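Local structure of amino acid amide racemase (Ochrobactrum anthropi, 6GIO) at residues T370-L382 and A419-V433. The protein is a two-chain enzyme of the class-III aminotransferase family that binds pyridoxal-5'-phosphate. Residues are numbered along the deposited sequence; the frame is centred on the assembly and turned at random.
Sequences TTTAKIIYRGYQL and AIGDVLDGKVADSDV
Asp422 OD2 accepts two hydrogen bonds from Arg378. The nearly straight one comes from Arg378 NE, 2.9 Å from Asp422 OD2 on the anti side of the carboxylate. Arg378 NH2 adds a longer, more bent bond from above the carboxylate plane. Asp422 OD2 lies near the guanidinium plane, and the grip is side-on because NE and NH2 both meet this one oxygen. The Arg378 side chain turns about its CB-CG bond, chi2 61°, which brings NE to Asp422. Its remaining terminal nitrogen, NH1, bonds Gln381 OE1 at 2.9 Å, and this third bond probably helps fix the rotation of the group. Leu382 CD2 lies over one guanidinium face.

Lys374 extends along the loop after helix 406-424. Its NZ donates to Val428 O at 3.1 Å and forms a salt bridge with Asp430 OD1 at 2.9 Å. The side chains of Lys374 and Val428 run past each other in opposite senses, with Lys374 CG against Val428 CG1.

Helix 369-382 has its other side on strands 352-357, 384-389 and 395-398 of the smaller domain of this fold-type I PLP enzyme. The N-to-C directions of residues 370-382 and 419-424 make an angle of 126°. A Schellman motif with Gly426 at C-prime ends helix 406-424 and turns the chain back across helix 369-382.

Ala419 is a knob among Ile375, Arg378, Gly379 and Leu382. Val433 fills a second hole, between Thr370, Ala373, Lys374 and Tyr377. Val423 CG2 packs 3.5 Å from Lys374 CB. Asp432 CB sits over one face of the Tyr377 ring in a CH-pi contact, 4.0 Å from the ring centroid. Residues 430-433 are poorly ordered, so their contacts are less certain in detail.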
loop_
_atom_site.group_PDB
_atom_site.type_symbol
_atom_site.label_atom_id
_atom_site.label_comp_id
_atom_site.label_asym_id
_atom_site.label_seq_id
_atom_site.Cartn_x
_atom_site.Cartn_y
_atom_site.Cartn_z
ATOM N N THR C 370 -31.144 7.166 2.148
ATOM C CA THR C 370 -31.720 7.156 0.808
ATOM C C THR C 370 -31.860 8.575 0.189
ATOM O O THR C 370 -31.591 8.787 -1.019
ATOM C CB THR C 370 -33.052 6.360 0.750
ATOM O OG1 THR C 370 -33.639 6.536 -0.543
ATOM C CG2 THR C 370 -34.028 6.833 1.754
ATOM N N THR C 371 -32.246 9.554 1.005
ATOM C CA THR C 371 -32.289 10.942 0.583
ATOM C C THR C 371 -30.889 11.445 0.227
ATOM O O THR C 371 -30.692 12.018 -0.832
ATOM C CB THR C 371 -32.893 11.820 1.693
ATOM O OG1 THR C 371 -34.203 11.345 1.955
ATOM C CG2 THR C 371 -32.958 13.299 1.312
ATOM N N THR C 372 -29.921 11.204 1.101
ATOM C CA THR C 372 -28.543 11.618 0.853
ATOM C C THR C 372 -27.980 10.986 -0.437
ATOM O O THR C 372 -27.398 11.673 -1.267
ATOM C CB THR C 372 -27.697 11.260 2.083
ATOM O OG1 THR C 372 -28.333 11.837 3.242
ATOM C CG2 THR C 372 -26.250 11.749 1.958
ATOM N N ALA C 373 -28.202 9.702 -0.633
ATOM C CA ALA C 373 -27.779 9.028 -1.887
ATOM C C ALA C 373 -28.434 9.619 -3.145
ATOM O O ALA C 373 -27.792 9.722 -4.176
ATOM C CB ALA C 373 -28.027 7.513 -1.823
ATOM N N LYS C 374 -29.691 10.033 -3.038
ATOM C CA LYS C 374 -30.397 10.634 -4.148
ATOM C C LYS C 374 -29.817 11.973 -4.482
ATOM O O LYS C 374 -29.763 12.349 -5.649
ATOM C CB LYS C 374 -31.892 10.806 -3.833
ATOM C CG LYS C 374 -32.661 9.512 -3.939
ATOM C CD LYS C 374 -34.127 9.737 -3.666
ATOM C CE LYS C 374 -34.853 8.408 -3.696
ATOM N NZ LYS C 374 -36.328 8.591 -3.601
ATOM N N ILE C 375 -29.410 12.727 -3.466
ATOM C CA ILE C 375 -28.768 14.016 -3.727
ATOM C C ILE C 375 -27.444 13.834 -4.518
ATOM O O ILE C 375 -27.167 14.579 -5.474
ATOM C CB ILE C 375 -28.544 14.797 -2.417
ATOM C CG1 ILE C 375 -29.911 15.198 -1.826
ATOM C CG2 ILE C 375 -27.678 16.018 -2.663
ATOM C CD1 ILE C 375 -29.846 15.644 -0.391
ATOM N N ILE C 376 -26.629 12.850 -4.137
ATOM C CA ILE C 376 -25.385 12.545 -4.883
ATOM C C ILE C 376 -25.686 12.112 -6.334
ATOM O O ILE C 376 -25.011 12.527 -7.283
ATOM C CB ILE C 376 -24.593 11.374 -4.246
ATOM C CG1 ILE C 376 -24.291 11.613 -2.767
ATOM C CG2 ILE C 376 -23.303 11.153 -4.990
ATOM C CD1 ILE C 376 -23.457 12.821 -2.477
ATOM N N TYR C 377 -26.668 11.226 -6.482
ATOM C CA TYR C 377 -27.041 10.734 -7.810
ATOM C C TYR C 377 -27.544 11.856 -8.710
ATOM O O TYR C 377 -27.178 11.967 -9.890
ATOM C CB TYR C 377 -28.119 9.680 -7.694
ATOM C CG TYR C 377 -28.573 9.199 -9.027
ATOM C CD1 TYR C 377 -27.898 8.185 -9.671
ATOM C CD2 TYR C 377 -29.691 9.749 -9.642
ATOM C CE1 TYR C 377 -28.311 7.722 -10.902
ATOM C CE2 TYR C 377 -30.114 9.292 -10.876
ATOM C CZ TYR C 377 -29.412 8.283 -11.499
ATOM O OH TYR C 377 -29.821 7.839 -12.725
ATOM N N ARG C 378 -28.388 12.704 -8.171
ATOM C CA ARG C 378 -28.851 13.829 -8.957
ATOM C C ARG C 378 -27.722 14.822 -9.235
ATOM O O ARG C 378 -27.677 15.423 -10.319
ATOM C CB ARG C 378 -30.030 14.509 -8.275
ATOM C CG ARG C 378 -30.689 15.624 -9.070
ATOM C CD ARG C 378 -31.246 15.088 -10.385
ATOM N NE ARG C 378 -31.917 16.130 -11.148
ATOM C CZ ARG C 378 -32.223 16.028 -12.445
ATOM N NH1 ARG C 378 -31.894 14.938 -13.134
ATOM N NH2 ARG C 378 -32.817 17.028 -13.055
ATOM N N GLY C 379 -26.822 15.021 -8.264
ATOM C CA GLY C 379 -25.594 15.804 -8.507
ATOM C C GLY C 379 -24.808 15.317 -9.727
ATOM O O GLY C 379 -24.403 16.078 -10.611
ATOM N N TYR C 380 -24.567 14.033 -9.733
ATOM C CA TYR C 380 -23.913 13.365 -10.825
ATOM C C TYR C 380 -24.634 13.639 -12.168
ATOM O O TYR C 380 -23.983 13.983 -13.151
ATOM C CB TYR C 380 -23.838 11.866 -10.502
ATOM C CG TYR C 380 -23.808 10.994 -11.707
ATOM C CD1 TYR C 380 -22.611 10.798 -12.409
ATOM C CD2 TYR C 380 -24.985 10.369 -12.181
ATOM C CE1 TYR C 380 -22.580 10.004 -13.532
ATOM C CE2 TYR C 380 -24.964 9.576 -13.316
ATOM C CZ TYR C 380 -23.759 9.398 -13.976
ATOM O OH TYR C 380 -23.686 8.607 -15.084
ATOM N N GLN C 381 -25.956 13.532 -12.212
ATOM C CA GLN C 381 -26.671 13.789 -13.489
ATOM C C GLN C 381 -26.565 15.258 -13.886
ATOM O O GLN C 381 -26.540 15.574 -15.038
ATOM C CB GLN C 381 -28.140 13.443 -13.369
ATOM C CG GLN C 381 -28.423 12.017 -13.083
ATOM C CD GLN C 381 -29.927 11.778 -13.094
ATOM O OE1 GLN C 381 -30.666 12.387 -12.334
ATOM N NE2 GLN C 381 -30.375 10.892 -13.964
ATOM N N LEU C 382 -26.496 16.146 -12.907
ATOM C CA LEU C 382 -26.340 17.555 -13.174
ATOM C C LEU C 382 -24.899 17.984 -13.446
ATOM O O LEU C 382 -24.674 19.167 -13.731
ATOM C CB LEU C 382 -26.916 18.398 -12.011
ATOM C CG LEU C 382 -28.410 18.180 -11.760
ATOM C CD1 LEU C 382 -28.821 18.864 -10.454
ATOM C CD2 LEU C 382 -29.242 18.673 -12.954
ATOM N N ALA C 419 -29.823 19.877 -6.992
ATOM C CA ALA C 419 -29.931 18.456 -6.636
ATOM C C ALA C 419 -30.792 18.236 -5.354
ATOM O O ALA C 419 -31.653 17.363 -5.313
ATOM C CB ALA C 419 -28.547 17.805 -6.504
ATOM N N ILE C 420 -30.545 19.041 -4.325
ATOM C CA ILE C 420 -31.329 18.989 -3.065
ATOM C C ILE C 420 -32.818 19.268 -3.333
ATOM O O ILE C 420 -33.689 18.565 -2.829
ATOM C CB ILE C 420 -30.804 20.006 -2.043
ATOM C CG1 ILE C 420 -29.405 19.599 -1.584
ATOM C CG2 ILE C 420 -31.717 20.048 -0.844
ATOM C CD1 ILE C 420 -28.678 20.591 -0.708
ATOM N N GLY C 421 -33.083 20.301 -4.131
ATOM C CA GLY C 421 -34.437 20.694 -4.475
ATOM C C GLY C 421 -35.129 19.604 -5.231
ATOM O O GLY C 421 -36.267 19.282 -4.937
ATOM N N ASP C 422 -34.448 19.016 -6.209
ATOM C CA ASP C 422 -35.081 17.983 -7.055
ATOM C C ASP C 422 -35.399 16.756 -6.216
ATOM O O ASP C 422 -36.394 16.092 -6.439
ATOM C CB ASP C 422 -34.174 17.568 -8.219
ATOM C CG ASP C 422 -34.008 18.667 -9.272
ATOM O OD1 ASP C 422 -34.749 19.648 -9.249
ATOM O OD2 ASP C 422 -33.136 18.540 -10.144
ATOM N N VAL C 423 -34.530 16.433 -5.258
ATOM C CA VAL C 423 -34.775 15.257 -4.426
ATOM C C VAL C 423 -35.937 15.496 -3.431
ATOM O O VAL C 423 -36.797 14.614 -3.244
ATOM C CB VAL C 423 -33.495 14.789 -3.715
ATOM C CG1 VAL C 423 -33.818 13.837 -2.568
ATOM C CG2 VAL C 423 -32.542 14.154 -4.739
ATOM N N LEU C 424 -35.957 16.660 -2.804
ATOM C CA LEU C 424 -37.028 16.993 -1.867
ATOM C C LEU C 424 -38.406 17.060 -2.556
ATOM O O LEU C 424 -39.398 16.666 -1.959
ATOM C CB LEU C 424 -36.751 18.306 -1.180
ATOM C CG LEU C 424 -35.609 18.292 -0.179
ATOM C CD1 LEU C 424 -35.419 19.698 0.323
ATOM C CD2 LEU C 424 -35.867 17.347 0.988
ATOM N N ASP C 425 -38.450 17.545 -3.800
ATOM C CA ASP C 425 -39.699 17.649 -4.569
ATOM C C ASP C 425 -40.051 16.305 -5.127
ATOM O O ASP C 425 -40.881 16.244 -6.010
ATOM C CB ASP C 425 -39.585 18.601 -5.781
ATOM C CG ASP C 425 -39.458 20.070 -5.421
ATOM O OD1 ASP C 425 -39.738 20.483 -4.275
ATOM O OD2 ASP C 425 -39.080 20.843 -6.339
ATOM N N GLY C 426 -39.402 15.239 -4.667
ATOM C CA GLY C 426 -39.740 13.884 -5.077
ATOM C C GLY C 426 -39.541 13.593 -6.564
ATOM O O GLY C 426 -40.353 12.922 -7.199
ATOM N N LYS C 427 -38.436 14.059 -7.125
ATOM C CA LYS C 427 -38.224 13.920 -8.554
ATOM C C LYS C 427 -37.175 12.875 -8.916
ATOM O O LYS C 427 -36.866 12.710 -10.102
ATOM C CB LYS C 427 -37.868 15.274 -9.145
ATOM C CG LYS C 427 -38.959 16.298 -8.906
ATOM C CD LYS C 427 -38.845 17.414 -9.914
ATOM C CE LYS C 427 -38.288 18.706 -9.341
ATOM N NZ LYS C 427 -39.385 19.709 -9.179
ATOM N N VAL C 428 -36.679 12.142 -7.911
ATOM C CA VAL C 428 -35.640 11.124 -8.109
ATOM C C VAL C 428 -36.109 9.738 -7.636
ATOM O O VAL C 428 -36.488 9.591 -6.490
ATOM C CB VAL C 428 -34.362 11.542 -7.323
ATOM C CG1 VAL C 428 -33.197 10.604 -7.614
ATOM C CG2 VAL C 428 -33.999 12.992 -7.631
ATOM N N ALA C 429 -36.051 8.722 -8.497
ATOM C CA ALA C 429 -36.529 7.356 -8.152
ATOM C C ALA C 429 -35.664 6.598 -7.122
ATOM O O ALA C 429 -34.463 6.878 -6.967
ATOM C CB ALA C 429 -36.680 6.511 -9.411
ATOM N N ASP C 430 -36.299 5.627 -6.447
ATOM C CA ASP C 430 -35.648 4.750 -5.450
ATOM C C ASP C 430 -34.716 3.716 -6.085
ATOM O O ASP C 430 -33.679 3.376 -5.494
ATOM C CB ASP C 430 -36.691 3.995 -4.588
ATOM C CG ASP C 430 -37.199 4.807 -3.389
ATOM O OD1 ASP C 430 -36.543 5.770 -2.933
ATOM O OD2 ASP C 430 -38.276 4.449 -2.878
ATOM N N SER C 431 -35.096 3.202 -7.261
ATOM C CA SER C 431 -34.311 2.161 -7.970
ATOM C C SER C 431 -32.958 2.664 -8.498
ATOM O O SER C 431 -32.025 1.882 -8.659
ATOM C CB SER C 431 -35.098 1.592 -9.152
ATOM O OG SER C 431 -34.922 2.429 -10.277
ATOM N N ASP C 432 -32.883 3.959 -8.788
ATOM C CA ASP C 432 -31.647 4.599 -9.255
ATOM C C ASP C 432 -30.528 4.671 -8.189
ATOM O O ASP C 432 -29.338 4.673 -8.537
ATOM C CB ASP C 432 -31.958 6.006 -9.793
ATOM C CG ASP C 432 -32.854 5.984 -11.040
ATOM O OD1 ASP C 432 -33.189 4.886 -11.549
ATOM O OD2 ASP C 432 -33.225 7.080 -11.506
ATOM N N VAL C 433 -30.902 4.726 -6.908
ATOM C CA VAL C 433 -29.922 4.678 -5.812
ATOM C C VAL C 433 -29.816 3.306 -5.117
ATOM O O VAL C 433 -28.883 3.075 -4.330
ATOM C CB VAL C 433 -30.184 5.769 -4.749
ATOM C CG1 VAL C 433 -29.926 7.146 -5.335
ATOM C CG2 VAL C 433 -31.599 5.682 -4.189
#